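Local coordinates for vinylacetyl-CoA Delta-isomerase (Nitrosopumilus maritimus SCM1, PDB 6VJR) that dehydrates 4-hydroxybutyryl-CoA as an oxygen-tolerant archaeal enzyme carrying FAD and a [4Fe-4S] cluster, at the interface of chains A and B. Sequence-based numbering; all coordinates share one arbitrary frame. Chains: chain A/B, Vinylacetyl-CoA Delta-isomerase.

Contact 1: the interface of chains A and B. Residues chain A 367-368, 371, 455; chain B 328, 331.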
ATOM      1  N   HIS A 367      -6.505  -8.022 -11.651  1.00 11.10           N
ATOM      2  CA  HIS A 367      -6.695  -7.245 -10.420  1.00 11.24           C
ATOM      3  C   HIS A 367      -5.456  -6.424 -10.094  1.00 11.01           C
ATOM      4  O   HIS A 367      -5.576  -5.264  -9.657  1.00 11.82           O
ATOM      5  CB  HIS A 367      -7.219  -8.097  -9.276  1.00 12.83           C
ATOM      6  CG  HIS A 367      -8.074  -7.338  -8.329  1.00 14.00           C
ATOM      7  ND1 HIS A 367      -9.251  -6.756  -8.758  1.00 14.71           N
ATOM      8  CD2 HIS A 367      -7.945  -7.013  -7.034  1.00 14.76           C
ATOM      9  CE1 HIS A 367      -9.834  -6.168  -7.693  1.00 15.26           C
ATOM     10  NE2 HIS A 367      -9.055  -6.300  -6.655  1.00 14.98           N
ATOM     11  N   ASN A 368      -4.269  -7.016 -10.286  1.00 10.67           N
ATOM     12  CA  ASN A 368      -3.034  -6.267 -10.139  1.00 10.77           C
ATOM     13  C   ASN A 368      -2.935  -5.123 -11.152  1.00 10.59           C
ATOM     14  O   ASN A 368      -2.392  -4.054 -10.847  1.00 11.67           O
ATOM     15  CB  ASN A 368      -1.818  -7.175 -10.080  1.00 12.23           C
ATOM     16  CG  ASN A 368      -1.762  -7.940  -8.783  1.00 13.59           C
ATOM     17  OD1 ASN A 368      -1.952  -7.364  -7.696  1.00 15.49           O
ATOM     18  ND2 ASN A 368      -1.478  -9.229  -8.849  1.00 14.78           N
ATOM     19  N   ARG A 371      -4.303  -1.796 -10.254  1.00 10.88           N
ATOM     20  CA  ARG A 371      -3.568  -1.083  -9.208  1.00 10.34           C
ATOM     21  C   ARG A 371      -2.227  -0.534  -9.710  1.00 11.86           C
ATOM     22  O   ARG A 371      -1.919   0.644  -9.550  1.00 13.03           O
ATOM     23  CB  ARG A 371      -3.354  -2.053  -8.035  1.00 11.20           C
ATOM     24  CG  ARG A 371      -4.640  -2.457  -7.334  1.00 11.93           C
ATOM     25  CD  ARG A 371      -4.432  -3.553  -6.309  1.00 14.36           C
ATOM     26  NE  ARG A 371      -5.643  -3.774  -5.521  1.00 15.96           N
ATOM     27  CZ  ARG A 371      -5.786  -4.678  -4.564  1.00 16.07           C
ATOM     28  NH1 ARG A 371      -4.816  -5.491  -4.258  1.00 17.62           N
ATOM     29  NH2 ARG A 371      -6.912  -4.762  -3.881  1.00 17.60           N
ATOM     30  N   ARG A 455     -13.136  -9.492  -8.174  1.00 12.24           N
ATOM     31  CA  ARG A 455     -13.315  -9.948  -6.813  1.00 12.89           C
ATOM     32  C   ARG A 455     -14.422 -10.985  -6.713  1.00 12.82           C
ATOM     33  O   ARG A 455     -14.260 -11.995  -6.031  1.00 14.41           O
ATOM     34  CB  ARG A 455     -13.483  -8.749  -5.891  1.00 13.02           C
ATOM     35  CG  ARG A 455     -12.283  -7.802  -5.938  1.00 12.19           C
ATOM     36  CD  ARG A 455     -12.381  -6.694  -4.872  1.00 13.36           C
ATOM     37  NE  ARG A 455     -11.950  -7.156  -3.552  1.00 13.57           N
ATOM     38  CZ  ARG A 455     -10.698  -7.245  -3.099  1.00 13.59           C
ATOM     39  NH1 ARG A 455      -9.685  -7.007  -3.914  1.00 12.82           N
ATOM     40  NH2 ARG A 455     -10.497  -7.593  -1.841  1.00 14.59           N
TER
ATOM     41  N   GLU B 328      -9.218 -10.497  -0.486  1.00 10.42           N
ATOM     42  CA  GLU B 328      -7.921  -9.810  -0.546  1.00 11.02           C
ATOM     43  C   GLU B 328      -6.773 -10.756  -0.170  1.00 10.27           C
ATOM     44  O   GLU B 328      -5.739 -10.833  -0.846  1.00 11.61           O
ATOM     45  CB  GLU B 328      -7.856  -8.585   0.372  1.00 10.84           C
ATOM     46  CG  GLU B 328      -6.595  -7.773   0.082  1.00 12.83           C
ATOM     47  CD  GLU B 328      -6.513  -7.129  -1.317  1.00 14.46           C
ATOM     48  OE1 GLU B 328      -5.397  -6.785  -1.801  1.00 16.43           O
ATOM     49  OE2 GLU B 328      -7.575  -6.933  -1.970  1.00 15.55           O
ATOM     50  N   HIS B 331      -6.200 -13.112  -3.080  1.00 10.16           N
ATOM     51  CA  HIS B 331      -5.555 -12.418  -4.179  1.00  9.79           C
ATOM     52  C   HIS B 331      -4.049 -12.283  -3.929  1.00  9.04           C
ATOM     53  O   HIS B 331      -3.209 -12.553  -4.803  1.00  9.88           O
ATOM     54  CB  HIS B 331      -6.202 -11.046  -4.390  1.00 11.61           C
ATOM     55  CG  HIS B 331      -5.430 -10.217  -5.351  1.00 12.52           C
ATOM     56  ND1 HIS B 331      -5.297 -10.505  -6.696  1.00 13.12           N
ATOM     57  CD2 HIS B 331      -4.691  -9.142  -5.121  1.00 13.16           C
ATOM     58  CE1 HIS B 331      -4.488  -9.605  -7.243  1.00 14.18           C
ATOM     59  NE2 HIS B 331      -4.087  -8.746  -6.277  1.00 13.46           N
TER
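At the centre of this patch the imidazole of A:His367 stands edge-on to one face of the B:His331 ring, with the two planes 80° apart and CD2 of A:His367 above the middle of that face. Apolar contact continues alongside, where CB of A:His367 touches CE1 of B:His331 at 3.7 Å. B:His331 leaves helix 320-345 with CG opposite the backbone N (chi1 171°), which directs NE2 at the side-chain amide of A:Asn368. NE2 donates to its OD1 at 2.9 Å; the oxygen lies in the imidazole plane, but the donor sits above the carbonyl plane, and the bond is bent. Further out, the carboxylate of B:Glu328 is gripped by two arginines in a pair of salt bridges. A:Arg371 arrives end-on, extended from CG to NE, giving NH1 to the syn lone pair of OE1 at 2.8 Å and NH2 to OE2 at 3.0 Å. The guanidinium of A:Arg455, only 10° from coplanar with the carboxylate, gives both end nitrogens to OE2: NH1 at 2.9 Å and NH2, on the anti lone pair, at 3.0 Å. OE2 therefore accepts from three N-H groups. With an alanine at B:Glu328 both arginines would probably lose their shared counter-charge, and the end of A:Arg371 would be less fixed. A second-shell bond links centre and rim of this two-fold interface: NH1 of A:Arg455 also donates to NE2 of A:His367 at 2.9 Å.

Contact 2: the interface of chains A and B. Residues chain A 305, 308-309, 312, 326; chain B 464, 467-468, 471.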
ATOM      1  N   GLY A 305      11.671   2.947 -19.089  1.00 12.09           N
ATOM      2  CA  GLY A 305      12.704   3.485 -19.937  1.00 12.17           C
ATOM      3  C   GLY A 305      12.656   5.019 -20.017  1.00 12.67           C
ATOM      4  O   GLY A 305      13.705   5.668 -20.040  1.00 13.69           O
ATOM      5  N   ALA A 308      13.975   6.427 -16.710  1.00 12.75           N
ATOM      6  CA  ALA A 308      15.429   6.275 -16.630  1.00 13.21           C
ATOM      7  C   ALA A 308      16.114   7.296 -17.530  1.00 12.98           C
ATOM      8  O   ALA A 308      17.179   7.825 -17.190  1.00 14.43           O
ATOM      9  CB  ALA A 308      15.859   4.867 -16.966  1.00 14.13           C
ATOM     10  N   THR A 309      15.497   7.547 -18.698  1.00 12.86           N
ATOM     11  CA  THR A 309      16.055   8.533 -19.616  1.00 12.70           C
ATOM     12  C   THR A 309      16.034   9.934 -19.011  1.00 12.74           C
ATOM     13  O   THR A 309      17.039  10.635 -19.107  1.00 13.29           O
ATOM     14  CB  THR A 309      15.370   8.472 -20.964  1.00 13.74           C
ATOM     15  OG1 THR A 309      15.529   7.182 -21.556  1.00 14.20           O
ATOM     16  CG2 THR A 309      15.868   9.551 -21.895  1.00 13.24           C
ATOM     17  N   ASP A 312      18.700  10.411 -16.418  1.00 14.19           N
ATOM     18  CA  ASP A 312      19.972  10.583 -17.099  1.00 14.78           C
ATOM     19  C   ASP A 312      20.146  12.017 -17.599  1.00 14.66           C
ATOM     20  O   ASP A 312      21.142  12.679 -17.267  1.00 15.20           O
ATOM     21  CB  ASP A 312      20.014   9.551 -18.212  1.00 16.03           C
ATOM     22  CG  ASP A 312      21.159   9.637 -19.184  1.00 20.96           C
ATOM     23  OD1 ASP A 312      21.932  10.565 -19.043  1.00 26.43           O
ATOM     24  OD2 ASP A 312      21.235   8.768 -20.097  1.00 24.79           O
ATOM     25  N   ILE A 326      13.014   2.947  -9.792  0.51 11.65           N
ATOM     26  CA  ILE A 326      12.989   2.197 -11.040  0.51 12.10           C
ATOM     27  C   ILE A 326      12.915   0.691 -10.754  0.51 11.82           C
ATOM     28  O   ILE A 326      12.265  -0.069 -11.483  0.51 12.10           O
ATOM     29  CB  ILE A 326      14.184   2.613 -11.910  0.51 12.94           C
ATOM     30  CG1 ILE A 326      14.058   4.063 -12.320  0.51 14.63           C
ATOM     31  CG2 ILE A 326      14.348   1.712 -13.127  0.51 13.11           C
ATOM     32  CD1 ILE A 326      15.295   4.617 -12.981  0.51 16.02           C
TER
ATOM     33  N   VAL B 464      17.719  -1.756 -18.180  0.51 15.23           N
ATOM     34  CA  VAL B 464      17.277  -0.380 -18.270  0.51 16.29           C
ATOM     35  C   VAL B 464      17.783   0.330 -19.536  0.51 14.93           C
ATOM     36  O   VAL B 464      17.102   1.221 -20.046  0.51 14.62           O
ATOM     37  CB  VAL B 464      17.614   0.376 -16.973  0.51 17.69           C
ATOM     38  CG1 VAL B 464      19.098   0.691 -16.804  0.51 18.67           C
ATOM     39  CG2 VAL B 464      16.781   1.622 -16.879  0.51 18.27           C
ATOM     40  N   LYS B 467      15.296  -0.612 -22.217  1.00 13.66           N
ATOM     41  CA  LYS B 467      14.063   0.116 -22.009  1.00 13.85           C
ATOM     42  C   LYS B 467      14.186   1.584 -22.398  1.00 12.62           C
ATOM     43  O   LYS B 467      13.249   2.152 -22.948  1.00 12.84           O
ATOM     44  CB  LYS B 467      13.568  -0.079 -20.579  1.00 14.13           C
ATOM     45  CG  LYS B 467      13.195  -1.552 -20.291  1.00 13.92           C
ATOM     46  CD  LYS B 467      12.740  -1.810 -18.859  1.00 17.10           C
ATOM     47  CE  LYS B 467      12.545  -3.270 -18.642  1.00 18.63           C
ATOM     48  NZ  LYS B 467      12.092  -3.486 -17.291  1.00 24.48           N
ATOM     49  N   LYS B 468      15.336   2.203 -22.057  1.00 13.08           N
ATOM     50  CA  LYS B 468      15.588   3.575 -22.498  1.00 13.72           C
ATOM     51  C   LYS B 468      15.431   3.679 -24.016  1.00 13.31           C
ATOM     52  O   LYS B 468      14.838   4.617 -24.537  1.00 14.32           O
ATOM     53  CB  LYS B 468      16.961   4.055 -22.063  1.00 14.60           C
ATOM     54  CG  LYS B 468      17.045   4.287 -20.540  1.00 15.44           C
ATOM     55  CD  LYS B 468      18.480   4.532 -20.090  1.00 19.57           C
ATOM     56  CE  LYS B 468      18.927   5.887 -20.411  1.00 21.63           C
ATOM     57  NZ  LYS B 468      20.323   6.080 -19.947  1.00 24.06           N
ATOM     58  N   ALA B 471      11.810   3.718 -25.157  1.00 12.31           N
ATOM     59  CA  ALA B 471      11.183   4.997 -24.928  1.00 12.68           C
ATOM     60  C   ALA B 471      11.697   6.046 -25.923  1.00 12.26           C
ATOM     61  O   ALA B 471      10.912   6.812 -26.497  1.00 12.97           O
ATOM     62  CB  ALA B 471      11.404   5.433 -23.502  1.00 13.68           C
TER
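Two torsion choices on helix 464-475 of chain B set its fit against helix 295-314 of chain A, a helix-against-helix patch that probably helps hold the subunits together. In B:Val464, chi1 of 73° puts CG1 between the backbone N and carbonyl carbon and CG2 opposite N, against A:Ala308, and in B:Lys468 a bend at chi3 (77°) swings the amino group towards A:Asp312. Small facing residues probably allow the close approach. CA of A:Gly305 comes within 3.3 Å of the backbone O of B:Lys467, and CB of B:Ala471 lies 3.7 Å from the carbonyl C of A:Gly305. CB of A:Ala308 presses on CG2 of B:Val464 at 3.4 Å, tighter than a usual methyl contact. The aliphatic stem of B:Lys468 lies over A:Thr309, with CG 3.4 Å from the hydroxyl OG1. That hydroxyl is turned back to its own helix, where OG1 donates to the backbone O of A:Gly305 at 2.8 Å, satisfying a polar group beside the lysine carbons. At the rim the chains of B:Lys468 and A:Asp312 cross at about a right angle and form a salt bridge. NZ of B:Lys468 donates to OD2 of A:Asp312 at 2.8 Å, on the anti side and 23° out of the carboxylate plane.

Contact 3: the interface of chains A and B. Residues chain A 472, 475, 477, 480; chain B 313, 420, 423-424.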
ATOM      1  N   LYS A 472      -9.020 -26.479  10.229  1.00 12.07           N
ATOM      2  CA  LYS A 472      -9.601 -27.356  11.241  1.00 13.76           C
ATOM      3  C   LYS A 472      -8.705 -28.557  11.529  1.00 13.92           C
ATOM      4  O   LYS A 472      -8.447 -28.877  12.681  1.00 16.17           O
ATOM      5  CB  LYS A 472     -11.029 -27.782  10.897  1.00 14.97           C
ATOM      6  CG  LYS A 472     -12.030 -26.664  11.027  1.00 14.85           C
ATOM      7  CD  LYS A 472     -13.443 -27.082  10.656  1.00 17.05           C
ATOM      8  CE  LYS A 472     -14.414 -25.982  10.722  1.00 17.29           C
ATOM      9  NZ  LYS A 472     -15.761 -26.499  10.432  1.00 19.29           N
ATOM     10  N   ALA A 475      -5.759 -27.409  13.633  1.00 13.70           N
ATOM     11  CA  ALA A 475      -6.163 -26.925  14.954  1.00 13.00           C
ATOM     12  C   ALA A 475      -6.657 -28.053  15.869  1.00 13.83           C
ATOM     13  O   ALA A 475      -6.996 -27.813  17.025  1.00 15.24           O
ATOM     14  CB  ALA A 475      -7.245 -25.899  14.790  1.00 13.18           C
ATOM     15  N   ILE A 477      -9.556 -29.692  15.267  1.00 17.02           N
ATOM     16  CA  ILE A 477     -11.006 -29.653  15.233  1.00 16.21           C
ATOM     17  C   ILE A 477     -11.495 -30.780  14.325  1.00 17.98           C
ATOM     18  O   ILE A 477     -11.164 -30.825  13.143  1.00 19.62           O
ATOM     19  CB  ILE A 477     -11.462 -28.295  14.695  1.00 15.18           C
ATOM     20  CG1 ILE A 477     -11.118 -27.176  15.664  1.00 14.09           C
ATOM     21  CG2 ILE A 477     -12.956 -28.349  14.388  1.00 15.58           C
ATOM     22  CD1 ILE A 477     -11.224 -25.775  15.071  1.00 14.53           C
ATOM     23  N   ASP A 480     -17.029 -30.919  13.568  1.00 24.18           N
ATOM     24  CA  ASP A 480     -17.970 -30.093  12.819  1.00 24.24           C
ATOM     25  C   ASP A 480     -17.483 -29.860  11.390  1.00 25.65           C
ATOM     26  O   ASP A 480     -17.885 -28.891  10.731  1.00 28.25           O
ATOM     27  CB  ASP A 480     -18.224 -28.758  13.496  1.00 25.51           C
ATOM     28  CG  ASP A 480     -17.020 -27.831  13.476  1.00 25.16           C
ATOM     29  OD1 ASP A 480     -15.986 -28.244  12.945  1.00 24.94           O
ATOM     30  OD2 ASP A 480     -17.124 -26.717  14.006  1.00 27.03           O
TER
ATOM     31  N   TYR B 313     -17.805 -19.146  13.160  1.00 13.32           N
ATOM     32  CA  TYR B 313     -18.081 -19.401  14.574  1.00 13.10           C
ATOM     33  C   TYR B 313     -18.620 -18.157  15.285  1.00 13.40           C
ATOM     34  O   TYR B 313     -19.406 -18.282  16.220  1.00 15.15           O
ATOM     35  CB  TYR B 313     -16.795 -19.851  15.238  1.00 14.40           C
ATOM     36  CG  TYR B 313     -16.324 -21.248  14.890  1.00 13.18           C
ATOM     37  CD1 TYR B 313     -17.097 -22.157  14.173  1.00 14.12           C
ATOM     38  CD2 TYR B 313     -15.075 -21.656  15.313  1.00 15.41           C
ATOM     39  CE1 TYR B 313     -16.651 -23.454  13.981  1.00 14.57           C
ATOM     40  CE2 TYR B 313     -14.604 -22.934  15.108  1.00 14.73           C
ATOM     41  CZ  TYR B 313     -15.421 -23.843  14.462  1.00 14.82           C
ATOM     42  OH  TYR B 313     -14.968 -25.108  14.277  1.00 17.37           O
ATOM     43  N   ASN B 420     -13.828 -25.693  19.986  1.00 14.84           N
ATOM     44  CA  ASN B 420     -13.430 -25.468  18.594  1.00 14.27           C
ATOM     45  C   ASN B 420     -13.090 -24.006  18.331  1.00 13.43           C
ATOM     46  O   ASN B 420     -12.114 -23.693  17.637  1.00 13.36           O
ATOM     47  CB  ASN B 420     -14.489 -25.964  17.626  1.00 15.42           C
ATOM     48  CG  ASN B 420     -14.640 -27.464  17.638  1.00 16.56           C
ATOM     49  OD1 ASN B 420     -13.746 -28.221  18.048  1.00 18.03           O
ATOM     50  ND2 ASN B 420     -15.770 -27.890  17.120  1.00 19.00           N
ATOM     51  N   ARG B 423      -9.712 -23.413  19.757  1.00 13.08           N
ATOM     52  CA  ARG B 423      -8.662 -24.026  18.938  1.00 12.96           C
ATOM     53  C   ARG B 423      -8.327 -23.202  17.690  1.00 12.84           C
ATOM     54  O   ARG B 423      -7.165 -23.056  17.318  1.00 13.18           O
ATOM     55  CB  ARG B 423      -9.076 -25.435  18.525  1.00 12.93           C
ATOM     56  CG  ARG B 423      -8.938 -26.413  19.660  1.00 14.12           C
ATOM     57  CD  ARG B 423      -9.529 -27.726  19.286  1.00 16.15           C
ATOM     58  NE  ARG B 423      -9.329 -28.814  20.235  1.00 17.23           N
ATOM     59  CZ  ARG B 423      -8.195 -29.461  20.432  1.00 18.00           C
ATOM     60  NH1 ARG B 423      -7.168 -29.261  19.627  1.00 16.88           N
ATOM     61  NH2 ARG B 423      -8.113 -30.384  21.382  1.00 20.60           N
ATOM     62  N   ILE B 424      -9.358 -22.690  17.015  1.00 12.67           N
ATOM     63  CA  ILE B 424      -9.110 -21.913  15.789  1.00 12.50           C
ATOM     64  C   ILE B 424      -8.426 -20.589  16.107  1.00 11.59           C
ATOM     65  O   ILE B 424      -7.557 -20.150  15.354  1.00 12.16           O
ATOM     66  CB  ILE B 424     -10.356 -21.809  14.895  1.00 13.99           C
ATOM     67  CG1 ILE B 424      -9.878 -21.542  13.465  1.00 14.87           C
ATOM     68  CG2 ILE B 424     -11.338 -20.750  15.375  1.00 14.37           C
ATOM     69  CD1 ILE B 424      -9.375 -22.780  12.753  1.00 14.55           C
TER
HETATM   70  O   HOH W   1     -18.543 -26.583  16.560  1.00 28.72           O
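Direct hydrogen bonds tie B:Tyr313 and B:Arg423 to the C-terminal segment of chain A at the two-fold interface of chains A and B. The phenol OH of B:Tyr313 donates to OD2 of A:Asp480 at 2.7 Å, meeting the syn lone pair of that oxygen, while ring and carboxylate planes are turned 42° apart. A:Asp480 reaches the phenol by placing CG between its own backbone N and carbonyl carbon (chi1 69°), a crowded position. B:Arg423 runs extended to NE, and NH1 donates to the backbone O of A:Ala475 at 3.0 Å; the acceptor lies at the edge of the guanidinium, close to its plane. This bond caps a carbonyl at the end of helix 464-475, and an alanine at B:Arg423 would probably leave that carbonyl without its mate. Charge pairing is within chain A: NZ of A:Lys472 lies 3.1 Å from OD1 of A:Asp480, a salt bridge whose hydrogen bond is weak, but which may help steady the carboxylate for the tyrosine. Apolar contact centres on A:Ile477, whose CG2 meets CG of B:Asn420 at 3.8 Å and whose CD1 lies 4.1 Å from CB of B:Ile424. Water completes the set: water 1 sits 2.9 Å from OD2 of A:Asp480 and 3.1 Å from ND2 of B:Asn420.

Contact 4: the interface of chains A and B. Residues chain A 466, 470, 491, 495; chain B 89, 92, 301-302.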
ATOM      1  N   TYR A 466     -12.833 -25.794   1.466  1.00 13.69           N
ATOM      2  CA  TYR A 466     -11.634 -26.596   1.459  1.00 14.49           C
ATOM      3  C   TYR A 466     -10.611 -26.046   2.441  1.00 12.45           C
ATOM      4  O   TYR A 466     -10.025 -26.786   3.225  1.00 13.88           O
ATOM      5  CB  TYR A 466     -11.092 -26.663   0.026  1.00 14.68           C
ATOM      6  CG  TYR A 466      -9.790 -27.403  -0.255  1.00 17.54           C
ATOM      7  CD1 TYR A 466      -8.556 -26.849   0.058  1.00 18.17           C
ATOM      8  CD2 TYR A 466      -9.776 -28.560  -1.007  1.00 21.57           C
ATOM      9  CE1 TYR A 466      -7.358 -27.463  -0.256  1.00 22.36           C
ATOM     10  CE2 TYR A 466      -8.575 -29.172  -1.356  1.00 25.04           C
ATOM     11  CZ  TYR A 466      -7.362 -28.633  -0.956  1.00 24.67           C
ATOM     12  OH  TYR A 466      -6.126 -29.179  -1.287  1.00 27.73           O
ATOM     13  N   LEU A 470      -8.654 -27.407   5.935  1.00 11.88           N
ATOM     14  CA  LEU A 470      -7.216 -27.429   6.191  1.00 12.46           C
ATOM     15  C   LEU A 470      -6.916 -26.906   7.591  1.00 12.06           C
ATOM     16  O   LEU A 470      -6.054 -27.456   8.275  1.00 13.37           O
ATOM     17  CB  LEU A 470      -6.451 -26.570   5.194  1.00 13.81           C
ATOM     18  CG  LEU A 470      -6.504 -26.983   3.722  1.00 14.04           C
ATOM     19  CD1 LEU A 470      -5.759 -25.913   2.933  1.00 15.24           C
ATOM     20  CD2 LEU A 470      -5.962 -28.339   3.442  1.00 16.14           C
ATOM     21  N   PHE A 491      -7.971 -25.858  -7.357  1.00 16.86           N
ATOM     22  CA  PHE A 491      -6.990 -26.759  -6.757  1.00 17.03           C
ATOM     23  C   PHE A 491      -6.785 -28.030  -7.576  1.00 17.25           C
ATOM     24  O   PHE A 491      -5.685 -28.614  -7.541  1.00 19.25           O
ATOM     25  CB  PHE A 491      -7.214 -27.011  -5.271  1.00 17.69           C
ATOM     26  CG  PHE A 491      -6.790 -25.855  -4.391  1.00 17.48           C
ATOM     27  CD1 PHE A 491      -5.705 -25.066  -4.703  1.00 20.12           C
ATOM     28  CD2 PHE A 491      -7.489 -25.558  -3.236  1.00 19.37           C
ATOM     29  CE1 PHE A 491      -5.339 -23.995  -3.869  1.00 21.12           C
ATOM     30  CE2 PHE A 491      -7.087 -24.504  -2.412  1.00 20.46           C
ATOM     31  CZ  PHE A 491      -6.048 -23.705  -2.763  1.00 19.24           C
ATOM     32  N   PHE A 495      -2.843 -28.735  -8.420  1.00 17.40           N
ATOM     33  CA  PHE A 495      -2.179 -29.970  -8.022  1.00 17.86           C
ATOM     34  C   PHE A 495      -2.165 -31.052  -9.113  1.00 20.23           C
ATOM     35  O   PHE A 495      -1.742 -32.169  -8.845  1.00 22.03           O
ATOM     36  CB  PHE A 495      -2.791 -30.478  -6.717  1.00 18.48           C
ATOM     37  CG  PHE A 495      -2.569 -29.513  -5.552  1.00 17.35           C
ATOM     38  CD1 PHE A 495      -1.295 -29.092  -5.167  1.00 15.62           C
ATOM     39  CD2 PHE A 495      -3.646 -28.971  -4.882  1.00 17.04           C
ATOM     40  CE1 PHE A 495      -1.118 -28.178  -4.128  1.00 15.80           C
ATOM     41  CE2 PHE A 495      -3.457 -28.066  -3.838  1.00 16.99           C
ATOM     42  CZ  PHE A 495      -2.191 -27.674  -3.477  1.00 16.49           C
TER
ATOM     43  N   LYS B  89       1.311 -28.018  -1.540  1.00 13.49           N
ATOM     44  CA  LYS B  89       0.583 -29.108  -0.897  1.00 14.14           C
ATOM     45  C   LYS B  89       1.099 -29.336   0.528  1.00 12.82           C
ATOM     46  O   LYS B  89       0.309 -29.506   1.457  1.00 13.77           O
ATOM     47  CB  LYS B  89       0.713 -30.364  -1.761  1.00 15.23           C
ATOM     48  CG  LYS B  89       0.058 -31.542  -1.212  1.00 18.64           C
ATOM     49  CD  LYS B  89      -1.404 -31.398  -0.924  1.00 23.02           C
ATOM     50  CE  LYS B  89      -2.278 -31.250  -2.043  1.00 27.48           C
ATOM     51  NZ  LYS B  89      -3.613 -31.677  -1.552  1.00 36.46           N
ATOM     52  N   GLN B  92      -0.044 -26.673   2.912  1.00 13.30           N
ATOM     53  CA  GLN B  92      -1.433 -26.923   3.266  1.00 12.44           C
ATOM     54  C   GLN B  92      -1.535 -28.009   4.336  1.00 13.30           C
ATOM     55  O   GLN B  92      -2.373 -27.928   5.236  1.00 14.15           O
ATOM     56  CB  GLN B  92      -2.250 -27.374   2.072  1.00 12.74           C
ATOM     57  CG  GLN B  92      -2.517 -26.319   1.023  1.00 13.11           C
ATOM     58  CD  GLN B  92      -3.487 -26.765  -0.051  1.00 13.84           C
ATOM     59  OE1 GLN B  92      -3.861 -27.919  -0.161  1.00 15.89           O
ATOM     60  NE2 GLN B  92      -3.957 -25.805  -0.822  1.00 15.49           N
ATOM     61  N   ASP B 301      -3.156 -20.518   2.548  1.00 10.90           N
ATOM     62  CA  ASP B 301      -4.415 -21.230   2.438  1.00 11.57           C
ATOM     63  C   ASP B 301      -4.965 -21.633   3.804  1.00 10.76           C
ATOM     64  O   ASP B 301      -6.147 -21.456   4.090  1.00 12.20           O
ATOM     65  CB  ASP B 301      -4.219 -22.473   1.582  1.00 11.96           C
ATOM     66  CG  ASP B 301      -3.927 -22.230   0.107  1.00 13.44           C
ATOM     67  OD1 ASP B 301      -4.340 -21.167  -0.426  1.00 13.22           O
ATOM     68  OD2 ASP B 301      -3.218 -23.100  -0.535  1.00 15.39           O
ATOM     69  N   VAL B 302      -4.093 -22.155   4.670  1.00 11.27           N
ATOM     70  CA  VAL B 302      -4.489 -22.497   6.042  1.00 11.56           C
ATOM     71  C   VAL B 302      -4.961 -21.253   6.817  1.00 11.50           C
ATOM     72  O   VAL B 302      -6.022 -21.283   7.467  1.00 11.01           O
ATOM     73  CB  VAL B 302      -3.317 -23.175   6.789  1.00 12.91           C
ATOM     74  CG1 VAL B 302      -3.620 -23.321   8.268  1.00 13.63           C
ATOM     75  CG2 VAL B 302      -2.962 -24.497   6.175  1.00 13.89           C
TER
HETATM   76  O   HOH W   2      -4.286 -29.214   6.864  1.00 15.87           O
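A mixed aromatic and polar interface joins chains A and B where B:Gln92 inserts among A:Tyr466, A:Leu470, A:Phe491 and A:Phe495; it anchors the C-terminal part of chain A on helices 77-94 and 295-314 of chain B, and so probably helps hold this pair together within the four-copy assembly. The amide of B:Gln92 is fixed at both ends. Its OE1 accepts from the phenol OH of A:Tyr466 at 2.8 Å, with the donor tilted 17° from the carbonyl plane. Its NE2 donates to OD2 of B:Asp301 at 2.8 Å, nearly straight (174° at the hydrogen) though from above the carboxylate plane, and this same-chain bond, with the tyrosine bond, probably fixes which way round the amide sits. NE2 also lies over one face of the A:Phe491 ring, towards the rim and 3.5 Å from CZ, while meeting A:Phe495 at its edge; the amide stands steeply to both rings. B:Lys89, bent at chi2 (57°) and again at chi3, folds over A:Phe495, bringing CE above the middle of its face, 3.6 Å from the centroid, in a CH-pi contact. On the other flank, CD1 of A:Leu470 packs against CG of B:Gln92 at 3.8 Å. Backbones are joined there through solvent: water 2 lies 2.9 Å from the carbonyl O of A:Leu470 and 2.8 Å from the carbonyl O of B:Gln92.

Contacts 3 and 4 are neighbours, their C-alpha centres about 16 Å apart, and contact 1 lies about 20 Å from contact 4. Contact 2 lies far off, about 41 Å from contact 4 and 53 Å from contact 3, yet uses the same elements with the chains exchanged: helix 464-475 against helix 295-314 of the partner. By the two-fold symmetry, helix 464-475 serves contacts 2 and 3 along one side and contact 4 from another, so each subunit clasps the other reciprocally. Helix 320-345 contributes to contact 1 and, by symmetry and only marginally, to contact 2 within the four-copy assembly.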